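Local atomic coordinates of spydx (Streptococcus pyogenes, PDB entry 2J43), a protein that binds alpha-glucans such as host lung glycogen through this tandem pair of family 41 carbohydrate-binding modules, part of a larger protein that is probably a cell-wall-anchored pullulanase. Residues E165-I170 / K194-H199. Residues are numbered along the deposited sequence; the frame is centred on the assembly and turned at random. Where two conformers were deposited one is given.
Sequences EGANEI and KELDNH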
loop_
_atom_site.group_PDB
_atom_site.type_symbol
_atom_site.label_atom_id
_atom_site.label_comp_id
_atom_site.label_asym_id
_atom_site.label_seq_id
_atom_site.Cartn_x
_atom_site.Cartn_y
_atom_site.Cartn_z
ATOM N N GLU A 165 -10.432 4.331 -19.988
ATOM C CA GLU A 165 -11.319 5.372 -19.448
ATOM C C GLU A 165 -12.550 4.630 -18.982
ATOM O O GLU A 165 -13.063 3.788 -19.712
ATOM C CB GLU A 165 -11.715 6.400 -20.550
ATOM C CG GLU A 165 -12.852 7.384 -20.208
ATOM C CD GLU A 165 -14.288 6.978 -20.671
ATOM O OE1 GLU A 165 -14.486 6.302 -21.738
ATOM O OE2 GLU A 165 -15.263 7.389 -19.967
ATOM N N GLY A 166 -13.008 4.918 -17.770
ATOM C CA GLY A 166 -14.202 4.294 -17.230
ATOM C C GLY A 166 -14.081 2.840 -16.850
ATOM O O GLY A 166 -15.082 2.117 -16.808
ATOM N N ALA A 167 -12.858 2.397 -16.539
ATOM C CA ALA A 167 -12.651 0.994 -16.209
ATOM C C ALA A 167 -13.380 0.584 -14.929
ATOM O O ALA A 167 -13.350 1.301 -13.920
ATOM C CB ALA A 167 -11.139 0.680 -16.099
ATOM N N ASN A 168 -14.015 -0.578 -14.974
ATOM C CA ASN A 168 -14.656 -1.192 -13.801
ATOM C C ASN A 168 -14.041 -2.499 -13.345
ATOM O O ASN A 168 -14.050 -2.773 -12.152
ATOM C CB ASN A 168 -16.119 -1.518 -14.091
ATOM C CG ASN A 168 -16.940 -0.298 -14.394
ATOM O OD1 ASN A 168 -16.913 0.681 -13.645
ATOM N ND2 ASN A 168 -17.672 -0.346 -15.497
ATOM N N GLU A 169 -13.569 -3.330 -14.288
ATOM C CA GLU A 169 -13.111 -4.684 -13.984
ATOM C C GLU A 169 -11.893 -5.066 -14.850
ATOM O O GLU A 169 -11.842 -4.694 -16.021
ATOM C CB GLU A 169 -14.260 -5.662 -14.217
ATOM C CG GLU A 169 -14.095 -6.984 -13.510
ATOM C CD GLU A 169 -15.379 -7.809 -13.489
ATOM O OE1 GLU A 169 -16.438 -7.260 -13.114
ATOM O OE2 GLU A 169 -15.312 -9.015 -13.842
ATOM N N ILE A 170 -10.892 -5.690 -14.236
ATOM C CA ILE A 170 -9.724 -6.199 -14.968
ATOM C C ILE A 170 -9.615 -7.678 -14.689
ATOM O O ILE A 170 -9.972 -8.145 -13.626
ATOM C CB ILE A 170 -8.399 -5.456 -14.553
ATOM C CG1 ILE A 170 -7.175 -5.943 -15.341
ATOM C CG2 ILE A 170 -8.074 -5.665 -13.082
ATOM C CD1 ILE A 170 -5.886 -5.170 -14.983
ATOM N N LYS A 194 -12.212 -5.825 -9.345
ATOM C CA LYS A 194 -13.172 -4.779 -9.688
ATOM C C LYS A 194 -13.330 -3.704 -8.599
ATOM O O LYS A 194 -14.385 -3.085 -8.509
ATOM C CB LYS A 194 -14.548 -5.423 -9.976
ATOM C CG LYS A 194 -15.109 -6.279 -8.853
ATOM C CD LYS A 194 -16.649 -6.274 -8.837
ATOM C CE LYS A 194 -17.261 -7.231 -9.833
ATOM N NZ LYS A 194 -18.725 -7.466 -9.530
ATOM N N GLU A 195 -12.314 -3.489 -7.775
ATOM C CA GLU A 195 -12.328 -2.384 -6.805
ATOM C C GLU A 195 -11.365 -1.269 -7.250
ATOM O O GLU A 195 -10.556 -0.785 -6.470
ATOM C CB GLU A 195 -11.943 -2.886 -5.388
ATOM C CG GLU A 195 -12.455 -4.263 -4.960
ATOM C CD GLU A 195 -12.111 -4.605 -3.501
ATOM O OE1 GLU A 195 -10.909 -4.647 -3.095
ATOM O OE2 GLU A 195 -13.068 -4.822 -2.734
ATOM N N LEU A 196 -11.432 -0.850 -8.513
ATOM C CA LEU A 196 -10.444 0.109 -9.039
ATOM C C LEU A 196 -10.487 1.540 -8.476
ATOM O O LEU A 196 -9.545 2.313 -8.674
ATOM C CB LEU A 196 -10.512 0.186 -10.560
ATOM C CG LEU A 196 -10.316 -1.109 -11.353
ATOM C CD1 LEU A 196 -10.689 -0.866 -12.829
ATOM C CD2 LEU A 196 -8.897 -1.635 -11.248
ATOM N N ASP A 197 -11.568 1.912 -7.803
ATOM C CA ASP A 197 -11.679 3.276 -7.286
ATOM C C ASP A 197 -10.930 3.438 -5.974
ATOM O O ASP A 197 -10.398 4.519 -5.702
ATOM C CB ASP A 197 -13.148 3.677 -7.130
ATOM C CG ASP A 197 -13.832 3.919 -8.464
ATOM O OD1 ASP A 197 -13.157 3.891 -9.520
ATOM O OD2 ASP A 197 -15.053 4.164 -8.558
ATOM N N ASN A 198 -10.852 2.375 -5.184
ATOM C CA ASN A 198 -10.099 2.413 -3.923
ATOM C C ASN A 198 -8.618 2.057 -4.041
ATOM O O ASN A 198 -7.831 2.285 -3.115
ATOM C CB ASN A 198 -10.718 1.455 -2.917
ATOM C CG ASN A 198 -12.138 1.831 -2.538
ATOM O OD1 ASN A 198 -12.551 2.983 -2.675
ATOM N ND2 ASN A 198 -12.893 0.846 -2.056
ATOM N N HIS A 199 -8.230 1.475 -5.170
ATOM C CA HIS A 199 -6.992 0.712 -5.193
ATOM C C HIS A 199 -6.233 0.848 -6.486
ATOM O O HIS A 199 -6.772 0.636 -7.567
ATOM C CB HIS A 199 -7.296 -0.749 -4.948
ATOM C CG HIS A 199 -7.627 -1.050 -3.525
ATOM N ND1 HIS A 199 -6.672 -1.067 -2.524
ATOM C CD2 HIS A 199 -8.812 -1.301 -2.926
ATOM C CE1 HIS A 199 -7.259 -1.350 -1.370
ATOM N NE2 HIS A 199 -8.559 -1.500 -1.588
HETATM O O HOH W 1 -13.804 -0.704 -10.363
#
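Leu196 makes the apolar part of this contact, its CD1 reaching across to Ala167, 3.6 Å from CB and equally close to the carbonyl O. Chi1 (-57°) sets CG beside leucine's own backbone N, and the single methyl CD1 rests against Ala167 and the Asn168 carbonyl carbon, where the small alanine lets it come close; Leu163 also touches the leucine.

No direct hydrogen bond joins the segments. A water takes that place, donating to Asn168 O at 2.7 Å and, weakly, to Lys194 O, while accepting from Leu196 N at 3.0 Å. Asn168 O additionally receives a CA-H...O contact from Lys194 CA (3.3 Å).

The side chains of Glu169 and Lys194 run alongside each other in the same direction. Glu169 OE1 comes to 3.4 Å from Lys194 CE, but NZ stays 4.3 Å from OE1, too far for a salt bridge; OE2 instead forms one with Lys134. Lysine suits this place because its chain packs CB on Glu169 CG and CE beside OE1, with the ammonium beyond them at an exposed position.

The contact thus joins two surface loops of the second module, one leading into strand 170-176, the other leaving its antiparallel neighbour 191-193, through one leucine, a shared water and a probably modest electrostatic attraction.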